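Local atomic coordinates of 3'3'-cGAMP-specific phosphodiesterase 3 (PDB entry 5Z7C), a protein that belongs to the HD-domain superfamily and has a largely helical chain with two HD-domain regions. Residues 123-126 against 127-131; 181-184 against 185-188. The protein carries 2 engineered substitutions. All coordinates share one frame; numbering follows the deposited sequence.

Interaction 1. Residues 123-126 against 127-131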
loop_
_atom_site.group_PDB
_atom_site.type_symbol
_atom_site.label_atom_id
_atom_site.label_comp_id
_atom_site.label_asym_id
_atom_site.label_seq_id
_atom_site.Cartn_x
_atom_site.Cartn_y
_atom_site.Cartn_z
ATOM N N GLN A 123 8.007 12.962 27.539
ATOM C CA GLN A 123 8.285 12.985 28.954
ATOM C C GLN A 123 9.771 13.154 29.134
ATOM O O GLN A 123 10.522 13.044 28.190
ATOM C CB GLN A 123 7.821 11.678 29.555
ATOM C CG GLN A 123 7.040 10.858 28.564
ATOM C CD GLN A 123 6.949 9.404 28.941
ATOM O OE1 GLN A 123 7.186 9.026 30.084
ATOM N NE2 GLN A 123 6.596 8.572 27.977
ATOM N N SER A 124 10.217 13.432 30.336
ATOM C CA SER A 124 11.628 13.608 30.477
ATOM C C SER A 124 12.284 12.588 29.586
ATOM O O SER A 124 11.868 11.471 29.491
ATOM C CB SER A 124 12.059 13.405 31.912
ATOM O OG SER A 124 12.030 12.044 32.238
ATOM N N TRP A 125 13.302 13.015 28.895
ATOM C CA TRP A 125 14.220 12.118 28.284
ATOM C C TRP A 125 14.529 10.980 29.183
ATOM O O TRP A 125 14.412 9.847 28.809
ATOM C CB TRP A 125 15.491 12.832 27.979
ATOM C CG TRP A 125 16.126 12.239 26.868
ATOM C CD1 TRP A 125 15.683 12.217 25.601
ATOM C CD2 TRP A 125 17.328 11.535 26.889
ATOM N NE1 TRP A 125 16.551 11.544 24.810
ATOM C CE2 TRP A 125 17.578 11.112 25.589
ATOM C CE3 TRP A 125 18.223 11.226 27.879
ATOM C CZ2 TRP A 125 18.679 10.409 25.261
ATOM C CZ3 TRP A 125 19.293 10.542 27.561
ATOM C CH2 TRP A 125 19.532 10.135 26.258
ATOM N N THR A 126 14.962 11.275 30.375
ATOM C CA THR A 126 15.302 10.222 31.273
ATOM C C THR A 126 14.148 9.262 31.456
ATOM O O THR A 126 14.357 8.095 31.651
ATOM C CB THR A 126 15.762 10.782 32.599
ATOM O OG1 THR A 126 17.173 10.967 32.549
ATOM C CG2 THR A 126 15.453 9.832 33.702
ATOM N N GLU A 127 12.925 9.739 31.379
ATOM C CA GLU A 127 11.782 8.877 31.599
ATOM C C GLU A 127 11.587 7.952 30.439
ATOM O O GLU A 127 11.276 6.798 30.593
ATOM C CB GLU A 127 10.526 9.710 31.739
ATOM C CG GLU A 127 10.025 9.851 33.148
ATOM C CD GLU A 127 9.999 8.540 33.893
ATOM O OE1 GLU A 127 10.593 8.466 34.983
ATOM O OE2 GLU A 127 9.385 7.579 33.389
ATOM N N ARG A 128 11.747 8.504 29.261
ATOM C CA ARG A 128 11.564 7.789 28.039
ATOM C C ARG A 128 12.510 6.636 27.922
ATOM O O ARG A 128 12.161 5.597 27.422
ATOM C CB ARG A 128 11.780 8.742 26.886
ATOM C CG ARG A 128 10.862 9.922 26.932
ATOM C CD ARG A 128 10.521 10.451 25.547
ATOM N NE ARG A 128 11.705 10.906 24.835
ATOM C CZ ARG A 128 11.817 10.922 23.520
ATOM N NH1 ARG A 128 10.824 10.518 22.761
ATOM N NH2 ARG A 128 12.925 11.343 22.965
ATOM N N ILE A 129 13.727 6.819 28.369
ATOM C CA ILE A 129 14.662 5.739 28.346
ATOM C C ILE A 129 14.255 4.672 29.315
ATOM O O ILE A 129 14.314 3.510 29.001
ATOM C CB ILE A 129 16.031 6.233 28.679
ATOM C CG1 ILE A 129 16.377 7.360 27.746
ATOM C CG2 ILE A 129 17.034 5.137 28.545
ATOM C CD1 ILE A 129 16.649 6.939 26.366
ATOM N N LEU A 130 13.867 5.056 30.502
ATOM C CA LEU A 130 13.514 4.062 31.463
ATOM C C LEU A 130 12.303 3.314 31.004
ATOM O O LEU A 130 12.235 2.117 31.106
ATOM C CB LEU A 130 13.273 4.702 32.810
ATOM C CG LEU A 130 14.575 5.153 33.425
ATOM C CD1 LEU A 130 14.347 5.703 34.756
ATOM C CD2 LEU A 130 15.525 4.036 33.498
ATOM N N THR A 131 11.329 4.036 30.505
ATOM C CA THR A 131 10.128 3.428 30.010
ATOM C C THR A 131 10.356 2.549 28.820
ATOM O O THR A 131 9.758 1.518 28.712
ATOM C CB THR A 131 9.134 4.477 29.662
ATOM O OG1 THR A 131 9.118 5.433 30.713
ATOM C CG2 THR A 131 7.793 3.890 29.564
#

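Interaction 2. Residues 181-184 against 185-188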
loop_
_atom_site.group_PDB
_atom_site.type_symbol
_atom_site.label_atom_id
_atom_site.label_comp_id
_atom_site.label_asym_id
_atom_site.label_seq_id
_atom_site.Cartn_x
_atom_site.Cartn_y
_atom_site.Cartn_z
ATOM N N GLN A 181 -8.006 -13.638 24.364
ATOM C CA GLN A 181 -6.560 -13.626 24.440
ATOM C C GLN A 181 -5.860 -12.864 23.330
ATOM O O GLN A 181 -4.692 -13.073 23.088
ATOM C CB GLN A 181 -6.006 -15.027 24.485
ATOM C CG GLN A 181 -6.437 -15.796 25.692
ATOM C CD GLN A 181 -5.592 -15.502 26.873
ATOM O OE1 GLN A 181 -5.975 -14.728 27.731
ATOM N NE2 GLN A 181 -4.423 -16.112 26.927
ATOM N N GLY A 182 -6.586 -12.003 22.650
ATOM C CA GLY A 182 -6.040 -11.178 21.603
ATOM C C GLY A 182 -5.838 -9.758 22.044
ATOM O O GLY A 182 -6.423 -9.323 23.000
ATOM N N ARG A 183 -5.031 -9.028 21.305
ATOM C CA ARG A 183 -4.772 -7.651 21.612
ATOM C C ARG A 183 -5.476 -6.693 20.678
ATOM O O ARG A 183 -5.881 -7.122 19.641
ATOM C CB ARG A 183 -3.272 -7.543 21.451
ATOM C CG ARG A 183 -2.507 -8.713 22.011
ATOM C CD ARG A 183 -1.133 -8.791 21.411
ATOM N NE ARG A 183 -0.213 -9.624 22.168
ATOM C CZ ARG A 183 0.057 -9.470 23.459
ATOM N NH1 ARG A 183 -0.541 -8.534 24.175
ATOM N NH2 ARG A 183 0.912 -10.285 24.039
ATOM N N PRO A 184 -5.626 -5.448 21.048
ATOM C CA PRO A 184 -5.053 -4.916 22.262
ATOM C C PRO A 184 -5.995 -4.853 23.424
ATOM O O PRO A 184 -5.571 -4.423 24.465
ATOM C CB PRO A 184 -4.767 -3.494 21.854
ATOM C CG PRO A 184 -5.867 -3.189 20.997
ATOM C CD PRO A 184 -6.036 -4.374 20.155
ATOM N N GLU A 185 -7.256 -5.171 23.243
ATOM C CA GLU A 185 -8.205 -5.004 24.315
ATOM C C GLU A 185 -8.649 -6.263 25.019
ATOM O O GLU A 185 -9.396 -6.191 25.970
ATOM C CB GLU A 185 -9.432 -4.291 23.806
ATOM C CG GLU A 185 -9.287 -2.833 23.646
ATOM C CD GLU A 185 -10.471 -2.255 22.960
ATOM O OE1 GLU A 185 -10.898 -2.829 21.955
ATOM O OE2 GLU A 185 -10.990 -1.236 23.416
ATOM N N GLN A 186 -8.210 -7.410 24.556
ATOM C CA GLN A 186 -8.612 -8.629 25.184
ATOM C C GLN A 186 -10.118 -8.821 25.213
ATOM O O GLN A 186 -10.674 -9.242 26.200
ATOM C CB GLN A 186 -8.060 -8.644 26.578
ATOM C CG GLN A 186 -6.649 -9.107 26.635
ATOM C CD GLN A 186 -5.681 -8.013 26.338
ATOM O OE1 GLN A 186 -5.799 -6.915 26.850
ATOM N NE2 GLN A 186 -4.708 -8.306 25.509
ATOM N N ARG A 187 -10.764 -8.500 24.109
ATOM C CA ARG A 187 -12.162 -8.776 23.904
ATOM C C ARG A 187 -12.368 -10.230 23.652
ATOM O O ARG A 187 -11.522 -10.882 23.072
ATOM C CB ARG A 187 -12.655 -8.042 22.689
ATOM C CG ARG A 187 -12.839 -6.594 22.876
ATOM C CD ARG A 187 -13.271 -5.987 21.601
ATOM N NE ARG A 187 -13.232 -4.555 21.685
ATOM C CZ ARG A 187 -14.259 -3.822 22.052
ATOM N NH1 ARG A 187 -15.394 -4.405 22.347
ATOM N NH2 ARG A 187 -14.155 -2.515 22.120
ATOM N N LYS A 188 -13.511 -10.754 24.083
ATOM C CA LYS A 188 -13.814 -12.171 23.902
ATOM C C LYS A 188 -15.218 -12.392 23.346
ATOM O O LYS A 188 -16.152 -11.665 23.682
ATOM C CB LYS A 188 -13.648 -12.927 25.222
ATOM C CG LYS A 188 -13.915 -12.083 26.458
ATOM C CD LYS A 188 -13.450 -12.790 27.720
ATOM C CE LYS A 188 -11.952 -13.046 27.690
ATOM N NZ LYS A 188 -11.538 -14.044 28.714
#

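Interaction 1. Residues 123-126 against 127-131
W125 and I129, one helical turn apart, meet with the aliphatic branch of the isoleucine laid against the indole. I129 CG1 stands 4.2 Å from the centroid of the W125 six-membered ring, 6° off its normal, a CH-pi contact over one face. The indole can lie there because W125 CG is anti to the backbone N (chi1 -152°), which carries the ring back beside the next turn although its CB starts out away from it. R128 approaches differently: its NH2 comes to 3.9 Å from W125 CD1, which sits at the guanidinium edge, and the two planes are turned 52° apart. Nearer its root, R128 CG lies 3.4 Å from Q123 O, so the arginine's methylenes pack on the backbone that leads into the helix. This is the first turn of helix 125-137, within an HD-domain region, with S124 at its N-cap. Serine suits that place because its short hydroxyl can reach an amide that the helix leaves without a preceding carbonyl; here S124 OG accepts weakly from E127 N, its exact position being uncertain. S124 O receives R128 N at 3.0 Å. Q123 crosses E127 at about a right angle, its OE1 3.8 Å from E127 CB. Farther along, E127 O takes two donors, T131 N and T131 OG1, the hydroxyl lying above the carbonyl plane.

Interaction 2. Residues 181-184 against 185-188
Q186 folds its side chain back toward G182, the residue four places earlier. Its chain bends at chi2 (83°), bringing the amide beside the glycine carbonyl, with Q186 NE2 3.2 Å from G182 O. The same oxygen accepts a weak hydrogen bond from Q186 N at 3.0 Å and is approached by Q186 CA in a CA-H...O contact. The amide end crosses R183 obliquely, Q186 NE2 4.2 Å from R183 CG, with the guanidinium and amide planes 86° apart. P184 follows a cis peptide bond, which reverses the chain sharply; proline suits the place because it adopts the cis form far more readily than other residues. Its ring rests on I147 and Q148 of helix 141-160, while its carbonyl oxygen accepts from Q144 NE2. E185 sets out away from the preceding residues, yet its CB still touches P184 C at 3.5 Å; the chain beyond CG is extended. R187 NE meets E185 OE1 at 2.9 Å from above the carboxylate plane, forming a salt bridge. The backbone amide of E185 is held by E176. Q186 itself has positive phi and psi, a left-handed conformation that completes the reversal. With its weak bond from Q186 N back to G182 O, the backbone forms an alpha-turn containing a cis-proline, and G182-R183-P184 is probably the counterpart of the Gly-Tyr-Pro element of HD-GYP domains.

In the fold
From the N terminus, the chain passes helix 108-118 and reaches interaction 1, where residues 123-131 cover the lead-in, the N-cap and the first turns of helix 125-137; the helix runs on to 137, and the T132 hydroxyl bonds back to R128 O. Helices 141-160 and 165-168 follow, and the chain then enters the loop holding interaction 2, residues 181-188, ahead of helix 194-211. The two are therefore in series, neither nested nor crossed, and each closes within a few residues. The centres of interactions 1 and 2 are about 28 Å apart, and the nearest atoms of interactions 1 and 2 about 15 Å. Interaction 1 is a surface helix start, whereas interaction 2 ties its loop to helix 141-160 in the same HD-domain region.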